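Long-range contacts in neurotoxin (Clostridium botulinum, PDB 2QN0), which probably cleaves SNARE proteins, with dual substrate specificity, as the zinc-dependent protease light chain of botulinum neurotoxin serotype C1: residues K88-L93 / N386-D390; Y71-Y76 / S195-M199; D113-P117 / L326-Y330; A301-N305 / G338-V342. One frame throughout, in Å; residues are numbered along the deposited sequence.

Interaction 1: residues K88-L93 / N386-D390; sequences KEIIKL and NILDD
A surface turn rests here on one flank of a helix: residues 386-390, in the loop that follows strand 383-384, lie against residues 88-93 of helix 80-97, with Glu89 CA 6.3 Å from Leu388 CA. The helical residues keep regular angles, with Lys92 N to Lys88 O and Leu93 N to Glu89 O both 3.0 Å. Across from them, Asn386 to Asp389 make a type I beta turn (Ile387 -67/-10, Leu388 -82/-17) closed by Asp389 N to Asn386 O, 3.1 Å. Lys92, fully extended with all four chi angles t, brings its ammonium to the turn, where NZ donates to Ile387 O at 2.8 Å, weakly to Leu388 O at 3.2 Å, and forms a salt bridge with Asp390 OD1 at 2.9 Å; Tyr393 O is a further acceptor. A single lysine thus gathers turn carbonyls and a carboxylate, on a helix whose Leu93 packs on Leu227 of helix 223-238. Water 2 joins Lys92 NZ (3.0 Å) to Leu388 O (2.7 Å). Next to the ammonium group, Leu388 (m, t) spreads over the helix, CD2 3.6 Å from Lys88 O and CD1 4.0 Å from Lys88 CB, while Ile387 CD1 lies 4.0 Å from Glu89 CB and 4.5 Å from Leu93 CD2.

Interaction 2: residues Y71-Y76 / S195-M199; sequences YYDPNY and SPRFM
Tyr76 and Phe198 bury the most surface, with Tyr71 next. Both segments are irregular and well separated at the backbone (Tyr71 CA to Phe198 CA 9.4 Å, Tyr76 CA to Ser195 CA 10.1 Å), so long side chains bridge the gap. Type I turns shape each side, Asp73 to Tyr76 and Ser195 to Phe198; Asp73 OD1 also accepts from Asn75 N at 2.9 Å, an Asx turn. Phe198 (chi1 m) pushes its edge at a face of the Tyr76 ring in a T-shaped pair, centroids 5.3 Å apart and planes at 78°. It also meets Tyr71 obliquely, at 5.1 Å and 47°, with Tyr71 CE2 3.5 Å from Phe198 CE1. The three rings form an aromatic cluster that ties the loop leading into helix 80-97 to the one leaving strand 190-193 of the large mixed sheet. With chi1 t, Tyr76 reaches Ser195, OH to OG 2.6 Å, a hydrogen bond between hydroxyls. Water 3 lies 2.7 Å from Tyr76 OH and accepts from Arg197 NE at 2.9 Å; Arg197 NH2 comes within 3.6 Å of Tyr76 CE1.

Interaction 3: residues D113-P117 / L326-Y330; sequences DIPFP and LIRKY
Leu326 (m, t) packs against the 113-117 loop, its CD1 3.8 Å from Phe116 CD1 and 3.7 Å from Pro117 CD, its CD2 4.2 Å from Ile114 CG1. The loop follows helix 101-112 and runs extended, from Asp113 at -73/148 through Pro115 at -66/148 to Phe116 at -63/137, whereas residues 326-330 are helical, with Tyr330 N to Leu326 O 3.1 Å. Asp113 CA comes within 5.9 Å of Lys329 CA, and Phe116 CA within 6.9 Å of Leu326 CA. One turn on from Leu326, Lys329 stretches out with every chi angle t, so that NZ donates to Ile114 O at 2.7 Å and to Tyr330 OH at 3.0 Å. The Tyr330 hydroxyl sits 3.6 Å from Phe116 CB and is also bonded to Gly185 O; Asp113 OD2 pairs with Tyr239 OH. Lys329 NZ takes Leu238 O as a further acceptor, so that this buried lysine joins helix 319-330 and the loop to the last residue of helix 223-238, the helix carrying the zinc-binding HExxH motif of the clostridial neurotoxin proteases.

Interaction 4: residues A301-N305 / G338-V342; sequences AKRLN and GEVTV
The last turn of helix 283-304 docks against one strand of a small beta hairpin, made by the antiparallel strands 333-334 and 340-341, and an asparagine just past the helix pairs with the strand backbone. Ala301 begins the contact. Its CA is 5.7 Å from Val340 CA, and its methyl, directed at the strand, sits 3.8 Å from Val340 O, 4.2 Å from Val340 CG1 and 3.8 Å from Val342 CG2; this short side chain lets the backbones come close. Leu304, one turn later, adds CB at 4.3 Å from Val340 CG2, and Phe332 and Ile327 pack against both Leu304 and Val340 to seal this apolar patch. At Asn305 the chain leaves the helix (-92/0), with its N 3.1 Å from Lys302 O and only weakly bonded to Ala301 O at 3.2 Å. Its side chain (chi1 m, chi2 -45°) presents the amide edge-on to Val340: OD1 accepts from Val340 N at 2.7 Å (168°) and ND2 donates to Val340 O at 3.1 Å (163°). The two bonds satisfy both backbone groups of one strand residue, much as a neighbouring strand would. Val340 (-89/124) is extended, while Gly338, two residues earlier, has a positive phi (103/-7), at which a CB would be jammed against the carbonyl O of the residue before. Water 4 donates to Asn305 OD1 at 2.7 Å and to Gly338 O at 2.8 Å.

In the fold
The four contacts fall into two groups. Interactions 1 and 2, centres 15 Å apart, share a boundary where Leu93 CD1 meets Pro196 CB at 3.4 Å and Glu89 OE2 approaches Arg197 CD at 3.2 Å. Interactions 3 and 4, centres 13 Å apart, meet through Ile327 CD1 and Val340 CG2 at 3.8 Å and through Phe116 CE1 and Leu304 CD2 at 3.9 Å. Interaction 2 lies across the chain's centre from both 3 and 4, its centre 46 Å from that of interaction 4. Helix 223-238, which supplies the zinc ligands His229 and His233, connects the groups: Leu93 packs on its Leu227, and Lys329 bonds to Leu238 O.

Interaction 1: residues K88-L93 / N386-D390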
loop_
_atom_site.group_PDB
_atom_site.type_symbol
_atom_site.label_atom_id
_atom_site.label_comp_id
_atom_site.label_asym_id
_atom_site.label_seq_id
_atom_site.Cartn_x
_atom_site.Cartn_y
_atom_site.Cartn_z
ATOM N N LYS A 88 7.988 -14.356 -3.469
ATOM C CA LYS A 88 6.970 -15.389 -3.353
ATOM C C LYS A 88 5.993 -15.128 -2.209
ATOM O O LYS A 88 4.822 -15.504 -2.293
ATOM C CB LYS A 88 7.641 -16.761 -3.209
ATOM C CG LYS A 88 8.236 -17.232 -4.536
ATOM C CD LYS A 88 9.195 -18.404 -4.394
ATOM C CE LYS A 88 9.750 -18.784 -5.768
ATOM N NZ LYS A 88 10.834 -19.805 -5.686
ATOM N N GLU A 89 6.463 -14.483 -1.147
ATOM C CA GLU A 89 5.585 -14.170 -0.023
ATOM C C GLU A 89 4.544 -13.144 -0.475
ATOM O O GLU A 89 3.355 -13.287 -0.195
ATOM C CB GLU A 89 6.395 -13.614 1.157
ATOM C CG GLU A 89 7.335 -14.642 1.797
ATOM C CD GLU A 89 8.241 -14.048 2.862
ATOM O OE1 GLU A 89 8.562 -12.845 2.770
ATOM O OE2 GLU A 89 8.652 -14.790 3.783
ATOM N N ILE A 90 4.995 -12.112 -1.179
ATOM C CA ILE A 90 4.085 -11.080 -1.663
ATOM C C ILE A 90 3.047 -11.693 -2.602
ATOM O O ILE A 90 1.855 -11.400 -2.507
ATOM C CB ILE A 90 4.853 -9.961 -2.407
ATOM C CG1 ILE A 90 5.782 -9.227 -1.435
ATOM C CG2 ILE A 90 3.864 -8.972 -3.039
ATOM C CD1 ILE A 90 5.059 -8.542 -0.273
ATOM N N ILE A 91 3.501 -12.549 -3.512
ATOM C CA ILE A 91 2.595 -13.198 -4.453
ATOM C C ILE A 91 1.544 -14.025 -3.717
ATOM O O ILE A 91 0.351 -13.944 -4.018
ATOM C CB ILE A 91 3.373 -14.120 -5.439
ATOM C CG1 ILE A 91 4.228 -13.269 -6.376
ATOM C CG2 ILE A 91 2.400 -14.996 -6.226
ATOM C CD1 ILE A 91 3.450 -12.209 -7.133
ATOM N N LYS A 92 1.984 -14.816 -2.744
ATOM C CA LYS A 92 1.053 -15.652 -1.999
ATOM C C LYS A 92 0.022 -14.795 -1.269
ATOM O O LYS A 92 -1.160 -15.136 -1.223
ATOM C CB LYS A 92 1.802 -16.535 -0.996
ATOM C CG LYS A 92 0.907 -17.543 -0.285
ATOM C CD LYS A 92 1.730 -18.526 0.537
ATOM C CE LYS A 92 0.852 -19.613 1.138
ATOM N NZ LYS A 92 1.673 -20.625 1.862
ATOM N N LEU A 93 0.468 -13.677 -0.706
ATOM C CA LEU A 93 -0.453 -12.802 0.010
ATOM C C LEU A 93 -1.493 -12.206 -0.938
ATOM O O LEU A 93 -2.662 -12.084 -0.577
ATOM C CB LEU A 93 0.325 -11.700 0.737
ATOM C CG LEU A 93 1.224 -12.253 1.849
ATOM C CD1 LEU A 93 2.047 -11.129 2.454
ATOM C CD2 LEU A 93 0.366 -12.927 2.921
ATOM N N ASN A 386 7.107 -18.951 8.710
ATOM C CA ASN A 386 7.400 -19.365 7.344
ATOM C C ASN A 386 6.059 -19.453 6.637
ATOM O O ASN A 386 5.487 -20.536 6.487
ATOM C CB ASN A 386 8.095 -20.728 7.348
ATOM C CG ASN A 386 9.293 -20.759 8.274
ATOM O OD1 ASN A 386 10.125 -19.850 8.263
ATOM N ND2 ASN A 386 9.391 -21.810 9.080
ATOM N N ILE A 387 5.553 -18.300 6.208
ATOM C CA ILE A 387 4.252 -18.242 5.558
ATOM C C ILE A 387 4.155 -18.914 4.193
ATOM O O ILE A 387 3.057 -19.067 3.661
ATOM C CB ILE A 387 3.750 -16.782 5.445
ATOM C CG1 ILE A 387 4.741 -15.936 4.647
ATOM C CG2 ILE A 387 3.573 -16.191 6.844
ATOM C CD1 ILE A 387 4.252 -14.518 4.402
ATOM N N LEU A 388 5.286 -19.319 3.625
ATOM C CA LEU A 388 5.248 -20.002 2.331
ATOM C C LEU A 388 4.910 -21.481 2.537
ATOM O O LEU A 388 4.514 -22.177 1.600
ATOM C CB LEU A 388 6.589 -19.866 1.601
ATOM C CG LEU A 388 6.942 -18.465 1.086
ATOM C CD1 LEU A 388 8.265 -18.502 0.332
ATOM C CD2 LEU A 388 5.834 -17.968 0.170
ATOM N N ASP A 389 5.059 -21.950 3.773
ATOM C CA ASP A 389 4.769 -23.343 4.126
ATOM C C ASP A 389 3.264 -23.491 4.347
ATOM O O ASP A 389 2.728 -22.960 5.319
ATOM C CB ASP A 389 5.515 -23.711 5.413
ATOM C CG ASP A 389 5.398 -25.187 5.769
ATOM O OD1 ASP A 389 4.413 -25.842 5.362
ATOM O OD2 ASP A 389 6.294 -25.688 6.481
ATOM N N ASP A 390 2.583 -24.218 3.462
ATOM C CA ASP A 390 1.138 -24.394 3.596
ATOM C C ASP A 390 0.694 -25.078 4.885
ATOM O O ASP A 390 -0.490 -25.072 5.213
ATOM C CB ASP A 390 0.563 -25.153 2.395
ATOM C CG ASP A 390 0.427 -24.277 1.162
ATOM O OD1 ASP A 390 0.139 -23.070 1.316
ATOM O OD2 ASP A 390 0.592 -24.794 0.038
HETATM O O HOH W 1 7.897 -17.164 4.221
HETATM O O HOH W 2 3.193 -21.509 -0.611
#

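Interaction 2: residues Y71-Y76 / S195-M199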
loop_
_atom_site.group_PDB
_atom_site.type_symbol
_atom_site.label_atom_id
_atom_site.label_comp_id
_atom_site.label_asym_id
_atom_site.label_seq_id
_atom_site.Cartn_x
_atom_site.Cartn_y
_atom_site.Cartn_z
ATOM N N TYR A 71 13.000 -2.376 14.082
ATOM C CA TYR A 71 13.734 -3.617 13.860
ATOM C C TYR A 71 14.686 -3.306 12.717
ATOM O O TYR A 71 14.247 -2.992 11.608
ATOM C CB TYR A 71 12.780 -4.740 13.453
ATOM C CG TYR A 71 13.463 -6.071 13.231
ATOM C CD1 TYR A 71 13.652 -6.965 14.284
ATOM C CD2 TYR A 71 13.935 -6.431 11.970
ATOM C CE1 TYR A 71 14.295 -8.186 14.085
ATOM C CE2 TYR A 71 14.582 -7.651 11.761
ATOM C CZ TYR A 71 14.756 -8.520 12.824
ATOM O OH TYR A 71 15.383 -9.728 12.623
ATOM N N TYR A 72 15.985 -3.388 12.985
ATOM C CA TYR A 72 16.989 -3.071 11.975
ATOM C C TYR A 72 17.931 -4.224 11.646
ATOM O O TYR A 72 18.620 -4.745 12.522
ATOM C CB TYR A 72 17.802 -1.861 12.441
ATOM C CG TYR A 72 16.967 -0.618 12.637
ATOM C CD1 TYR A 72 16.780 0.291 11.596
ATOM C CD2 TYR A 72 16.323 -0.373 13.850
ATOM C CE1 TYR A 72 15.970 1.415 11.757
ATOM C CE2 TYR A 72 15.507 0.748 14.019
ATOM C CZ TYR A 72 15.336 1.635 12.968
ATOM O OH TYR A 72 14.526 2.735 13.125
ATOM N N ASP A 73 17.952 -4.615 10.375
ATOM C CA ASP A 73 18.820 -5.690 9.903
ATOM C C ASP A 73 19.319 -5.305 8.515
ATOM O O ASP A 73 18.604 -5.451 7.523
ATOM C CB ASP A 73 18.060 -7.016 9.834
ATOM C CG ASP A 73 18.932 -8.161 9.339
ATOM O OD1 ASP A 73 20.110 -7.913 9.009
ATOM O OD2 ASP A 73 18.439 -9.306 9.275
ATOM N N PRO A 74 20.565 -4.817 8.429
ATOM C CA PRO A 74 21.160 -4.404 7.156
ATOM C C PRO A 74 21.304 -5.510 6.117
ATOM O O PRO A 74 21.485 -5.229 4.935
ATOM C CB PRO A 74 22.508 -3.830 7.582
ATOM C CG PRO A 74 22.871 -4.699 8.747
ATOM C CD PRO A 74 21.563 -4.761 9.513
ATOM N N ASN A 75 21.207 -6.763 6.548
ATOM C CA ASN A 75 21.351 -7.879 5.619
ATOM C C ASN A 75 20.035 -8.476 5.124
ATOM O O ASN A 75 20.041 -9.364 4.272
ATOM C CB ASN A 75 22.208 -8.979 6.252
ATOM C CG ASN A 75 23.566 -8.470 6.688
ATOM O OD1 ASN A 75 24.281 -7.836 5.911
ATOM N ND2 ASN A 75 23.930 -8.743 7.935
ATOM N N TYR A 76 18.910 -8.000 5.648
ATOM C CA TYR A 76 17.619 -8.517 5.204
ATOM C C TYR A 76 17.384 -8.105 3.748
ATOM O O TYR A 76 17.466 -6.923 3.411
ATOM C CB TYR A 76 16.489 -7.985 6.090
ATOM C CG TYR A 76 15.121 -8.427 5.635
ATOM C CD1 TYR A 76 14.808 -9.779 5.519
ATOM C CD2 TYR A 76 14.143 -7.491 5.294
ATOM C CE1 TYR A 76 13.556 -10.194 5.074
ATOM C CE2 TYR A 76 12.886 -7.896 4.847
ATOM C CZ TYR A 76 12.600 -9.245 4.739
ATOM O OH TYR A 76 11.364 -9.651 4.291
ATOM N N SER A 195 7.265 -5.584 4.602
ATOM C CA SER A 195 7.624 -6.993 4.727
ATOM C C SER A 195 6.553 -7.563 5.647
ATOM O O SER A 195 6.708 -7.570 6.866
ATOM C CB SER A 195 8.997 -7.203 5.349
ATOM O OG SER A 195 9.279 -8.596 5.358
ATOM N N PRO A 196 5.445 -8.043 5.066
ATOM C CA PRO A 196 4.324 -8.610 5.819
ATOM C C PRO A 196 4.630 -9.749 6.785
ATOM O O PRO A 196 3.884 -9.940 7.745
ATOM C CB PRO A 196 3.346 -9.033 4.725
ATOM C CG PRO A 196 3.633 -8.068 3.617
ATOM C CD PRO A 196 5.142 -8.019 3.623
ATOM N N ARG A 197 5.706 -10.506 6.559
ATOM C CA ARG A 197 5.989 -11.616 7.471
ATOM C C ARG A 197 6.448 -11.155 8.850
ATOM O O ARG A 197 6.515 -11.954 9.781
ATOM C CB ARG A 197 7.004 -12.605 6.872
ATOM C CG ARG A 197 8.469 -12.245 6.983
ATOM C CD ARG A 197 9.310 -13.467 6.588
ATOM N NE ARG A 197 10.742 -13.185 6.509
ATOM C CZ ARG A 197 11.550 -13.072 7.559
ATOM N NH1 ARG A 197 11.075 -13.219 8.786
ATOM N NH2 ARG A 197 12.838 -12.808 7.380
ATOM N N PHE A 198 6.777 -9.873 8.983
ATOM C CA PHE A 198 7.165 -9.328 10.285
ATOM C C PHE A 198 5.850 -8.803 10.847
ATOM O O PHE A 198 5.404 -7.708 10.497
ATOM C CB PHE A 198 8.187 -8.204 10.111
ATOM C CG PHE A 198 9.574 -8.698 9.809
ATOM C CD1 PHE A 198 10.482 -8.932 10.837
ATOM C CD2 PHE A 198 9.961 -8.967 8.501
ATOM C CE1 PHE A 198 11.758 -9.430 10.566
ATOM C CE2 PHE A 198 11.235 -9.466 8.219
ATOM C CZ PHE A 198 12.132 -9.697 9.255
ATOM N N MET A 199 5.233 -9.599 11.716
ATOM C CA MET A 199 3.927 -9.270 12.272
ATOM C C MET A 199 3.859 -8.587 13.629
ATOM O O MET A 199 4.514 -8.988 14.589
ATOM C CB MET A 199 3.077 -10.540 12.332
ATOM C CG MET A 199 2.935 -11.251 10.999
ATOM S SD MET A 199 2.309 -12.923 11.213
ATOM C CE MET A 199 3.861 -13.833 11.394
HETATM O O HOH W 3 11.032 -12.241 3.746
#

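Interaction 3: residues D113-P117 / L326-Y330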
loop_
_atom_site.group_PDB
_atom_site.type_symbol
_atom_site.label_atom_id
_atom_site.label_comp_id
_atom_site.label_asym_id
_atom_site.label_seq_id
_atom_site.Cartn_x
_atom_site.Cartn_y
_atom_site.Cartn_z
ATOM N N ASP A 113 -7.289 1.055 -12.690
ATOM C CA ASP A 113 -7.430 2.506 -12.782
ATOM C C ASP A 113 -6.069 3.167 -12.656
ATOM O O ASP A 113 -5.187 2.662 -11.966
ATOM C CB ASP A 113 -8.390 3.037 -11.713
ATOM C CG ASP A 113 -9.842 2.735 -12.042
ATOM O OD1 ASP A 113 -10.173 2.678 -13.244
ATOM O OD2 ASP A 113 -10.656 2.568 -11.112
ATOM N N ILE A 114 -5.899 4.302 -13.325
ATOM C CA ILE A 114 -4.621 4.994 -13.307
ATOM C C ILE A 114 -4.686 6.426 -12.786
ATOM O O ILE A 114 -5.753 7.037 -12.732
ATOM C CB ILE A 114 -4.023 5.065 -14.729
ATOM C CG1 ILE A 114 -4.909 5.947 -15.615
ATOM C CG2 ILE A 114 -3.937 3.665 -15.334
ATOM C CD1 ILE A 114 -4.240 6.394 -16.907
ATOM N N PRO A 115 -3.533 6.972 -12.375
ATOM C CA PRO A 115 -3.495 8.348 -11.879
ATOM C C PRO A 115 -3.834 9.233 -13.070
ATOM O O PRO A 115 -3.521 8.878 -14.209
ATOM C CB PRO A 115 -2.034 8.531 -11.480
ATOM C CG PRO A 115 -1.617 7.156 -11.072
ATOM C CD PRO A 115 -2.245 6.294 -12.143
ATOM N N PHE A 116 -4.488 10.363 -12.833
ATOM C CA PHE A 116 -4.770 11.263 -13.942
ATOM C C PHE A 116 -3.381 11.675 -14.425
ATOM O O PHE A 116 -2.497 11.955 -13.615
ATOM C CB PHE A 116 -5.519 12.507 -13.464
ATOM C CG PHE A 116 -5.813 13.489 -14.566
ATOM C CD1 PHE A 116 -7.054 13.499 -15.191
ATOM C CD2 PHE A 116 -4.841 14.388 -14.989
ATOM C CE1 PHE A 116 -7.323 14.395 -16.227
ATOM C CE2 PHE A 116 -5.098 15.287 -16.024
ATOM C CZ PHE A 116 -6.341 15.289 -16.642
ATOM N N PRO A 117 -3.162 11.710 -15.749
ATOM C CA PRO A 117 -1.839 12.101 -16.243
ATOM C C PRO A 117 -1.566 13.596 -16.110
ATOM O O PRO A 117 -1.740 14.359 -17.061
ATOM C CB PRO A 117 -1.862 11.630 -17.697
ATOM C CG PRO A 117 -3.297 11.786 -18.074
ATOM C CD PRO A 117 -4.030 11.263 -16.852
ATOM N N LEU A 326 -10.461 7.537 -17.728
ATOM C CA LEU A 326 -10.538 8.409 -16.560
ATOM C C LEU A 326 -11.987 8.709 -16.177
ATOM O O LEU A 326 -12.307 8.846 -14.996
ATOM C CB LEU A 326 -9.750 9.691 -16.827
ATOM C CG LEU A 326 -8.251 9.406 -16.998
ATOM C CD1 LEU A 326 -7.545 10.593 -17.628
ATOM C CD2 LEU A 326 -7.643 9.073 -15.641
ATOM N N ILE A 327 -12.866 8.804 -17.172
ATOM C CA ILE A 327 -14.280 9.039 -16.898
ATOM C C ILE A 327 -14.810 7.866 -16.072
ATOM O O ILE A 327 -15.562 8.057 -15.115
ATOM C CB ILE A 327 -15.094 9.158 -18.211
ATOM C CG1 ILE A 327 -14.771 10.490 -18.895
ATOM C CG2 ILE A 327 -16.585 9.029 -17.917
ATOM C CD1 ILE A 327 -15.354 10.631 -20.292
ATOM N N ARG A 328 -14.406 6.649 -16.435
ATOM C CA ARG A 328 -14.839 5.462 -15.703
ATOM C C ARG A 328 -14.235 5.422 -14.297
ATOM O O ARG A 328 -14.905 5.045 -13.337
ATOM C CB ARG A 328 -14.452 4.181 -16.454
ATOM C CG ARG A 328 -15.254 3.921 -17.727
ATOM C CD ARG A 328 -15.044 2.494 -18.233
ATOM N NE ARG A 328 -13.689 2.252 -18.729
ATOM C CZ ARG A 328 -13.272 2.542 -19.959
ATOM N NH1 ARG A 328 -14.101 3.092 -20.836
ATOM N NH2 ARG A 328 -12.023 2.273 -20.317
ATOM N N LYS A 329 -12.966 5.804 -14.181
ATOM C CA LYS A 329 -12.279 5.816 -12.890
ATOM C C LYS A 329 -13.022 6.665 -11.858
ATOM O O LYS A 329 -13.341 6.206 -10.760
ATOM C CB LYS A 329 -10.866 6.384 -13.049
ATOM C CG LYS A 329 -10.151 6.657 -11.726
ATOM C CD LYS A 329 -8.826 7.375 -11.942
ATOM C CE LYS A 329 -8.148 7.700 -10.613
ATOM N NZ LYS A 329 -6.944 8.562 -10.804
ATOM N N TYR A 330 -13.286 7.910 -12.229
ATOM C CA TYR A 330 -13.952 8.858 -11.343
ATOM C C TYR A 330 -15.472 8.746 -11.327
ATOM O O TYR A 330 -16.143 9.449 -10.567
ATOM C CB TYR A 330 -13.538 10.276 -11.730
ATOM C CG TYR A 330 -12.055 10.543 -11.579
ATOM C CD1 TYR A 330 -11.459 10.575 -10.320
ATOM C CD2 TYR A 330 -11.248 10.771 -12.694
ATOM C CE1 TYR A 330 -10.099 10.831 -10.172
ATOM C CE2 TYR A 330 -9.883 11.026 -12.558
ATOM C CZ TYR A 330 -9.317 11.056 -11.292
ATOM O OH TYR A 330 -7.973 11.315 -11.133
#

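Interaction 4: residues A301-N305 / G338-V342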
loop_
_atom_site.group_PDB
_atom_site.type_symbol
_atom_site.label_atom_id
_atom_site.label_comp_id
_atom_site.label_asym_id
_atom_site.label_seq_id
_atom_site.Cartn_x
_atom_site.Cartn_y
_atom_site.Cartn_z
ATOM N N ALA A 301 -12.876 17.065 -14.132
ATOM C CA ALA A 301 -13.905 16.954 -15.163
ATOM C C ALA A 301 -13.712 18.070 -16.189
ATOM O O ALA A 301 -13.858 17.854 -17.393
ATOM C CB ALA A 301 -15.295 17.045 -14.537
ATOM N N LYS A 302 -13.374 19.261 -15.702
ATOM C CA LYS A 302 -13.145 20.407 -16.574
ATOM C C LYS A 302 -11.971 20.113 -17.505
ATOM O O LYS A 302 -12.023 20.409 -18.699
ATOM C CB LYS A 302 -12.844 21.657 -15.742
ATOM C CG LYS A 302 -12.446 22.867 -16.566
ATOM C CD LYS A 302 -12.114 24.056 -15.677
ATOM C CE LYS A 302 -11.691 25.257 -16.506
ATOM N NZ LYS A 302 -12.759 25.670 -17.460
ATOM N N ARG A 303 -10.910 19.529 -16.954
ATOM C CA ARG A 303 -9.742 19.191 -17.758
ATOM C C ARG A 303 -10.141 18.206 -18.849
ATOM O O ARG A 303 -9.752 18.365 -20.005
ATOM C CB ARG A 303 -8.640 18.576 -16.883
ATOM C CG ARG A 303 -7.833 19.581 -16.065
ATOM C CD ARG A 303 -6.863 18.865 -15.128
ATOM N NE ARG A 303 -6.042 19.781 -14.339
ATOM C CZ ARG A 303 -4.866 20.269 -14.726
ATOM N NH1 ARG A 303 -4.354 19.935 -15.904
ATOM N NH2 ARG A 303 -4.192 21.083 -13.926
ATOM N N LEU A 304 -10.928 17.196 -18.485
ATOM C CA LEU A 304 -11.353 16.189 -19.451
ATOM C C LEU A 304 -12.151 16.777 -20.612
ATOM O O LEU A 304 -12.245 16.168 -21.679
ATOM C CB LEU A 304 -12.162 15.091 -18.757
ATOM C CG LEU A 304 -11.357 14.204 -17.795
ATOM C CD1 LEU A 304 -12.282 13.204 -17.121
ATOM C CD2 LEU A 304 -10.243 13.480 -18.565
ATOM N N ASN A 305 -12.722 17.959 -20.409
ATOM C CA ASN A 305 -13.484 18.612 -21.469
ATOM C C ASN A 305 -12.580 19.546 -22.265
ATOM O O ASN A 305 -13.031 20.187 -23.215
ATOM C CB ASN A 305 -14.638 19.444 -20.892
ATOM C CG ASN A 305 -15.724 18.598 -20.270
ATOM O OD1 ASN A 305 -16.152 17.593 -20.838
ATOM N ND2 ASN A 305 -16.194 19.015 -19.099
ATOM N N GLY A 338 -21.924 15.583 -24.695
ATOM C CA GLY A 338 -20.570 15.064 -24.666
ATOM C C GLY A 338 -19.738 15.667 -23.549
ATOM O O GLY A 338 -18.608 15.242 -23.305
ATOM N N GLU A 339 -20.291 16.665 -22.866
ATOM C CA GLU A 339 -19.578 17.307 -21.770
ATOM C C GLU A 339 -19.518 16.384 -20.558
ATOM O O GLU A 339 -20.495 15.714 -20.224
ATOM C CB GLU A 339 -20.260 18.617 -21.374
ATOM C CG GLU A 339 -19.553 19.347 -20.241
ATOM C CD GLU A 339 -20.243 20.635 -19.848
ATOM O OE1 GLU A 339 -21.447 20.587 -19.520
ATOM O OE2 GLU A 339 -19.581 21.694 -19.862
ATOM N N VAL A 340 -18.362 16.356 -19.905
ATOM C CA VAL A 340 -18.165 15.520 -18.728
ATOM C C VAL A 340 -18.554 16.294 -17.473
ATOM O O VAL A 340 -18.030 17.378 -17.220
ATOM C CB VAL A 340 -16.690 15.086 -18.596
ATOM C CG1 VAL A 340 -16.516 14.196 -17.371
ATOM C CG2 VAL A 340 -16.250 14.345 -19.856
ATOM N N THR A 341 -19.467 15.730 -16.689
ATOM C CA THR A 341 -19.905 16.378 -15.458
ATOM C C THR A 341 -19.794 15.445 -14.259
ATOM O O THR A 341 -19.778 14.220 -14.404
ATOM C CB THR A 341 -21.367 16.851 -15.564
ATOM O OG1 THR A 341 -22.219 15.725 -15.802
ATOM C CG2 THR A 341 -21.523 17.848 -16.708
ATOM N N VAL A 342 -19.722 16.036 -13.072
ATOM C CA VAL A 342 -19.626 15.270 -11.839
ATOM C C VAL A 342 -21.009 15.093 -11.221
ATOM O O VAL A 342 -21.732 16.066 -11.005
ATOM C CB VAL A 342 -18.723 15.977 -10.803
ATOM C CG1 VAL A 342 -18.577 15.105 -9.565
ATOM C CG2 VAL A 342 -17.360 16.276 -11.410
HETATM O O HOH W 4 -16.123 16.444 -23.254
#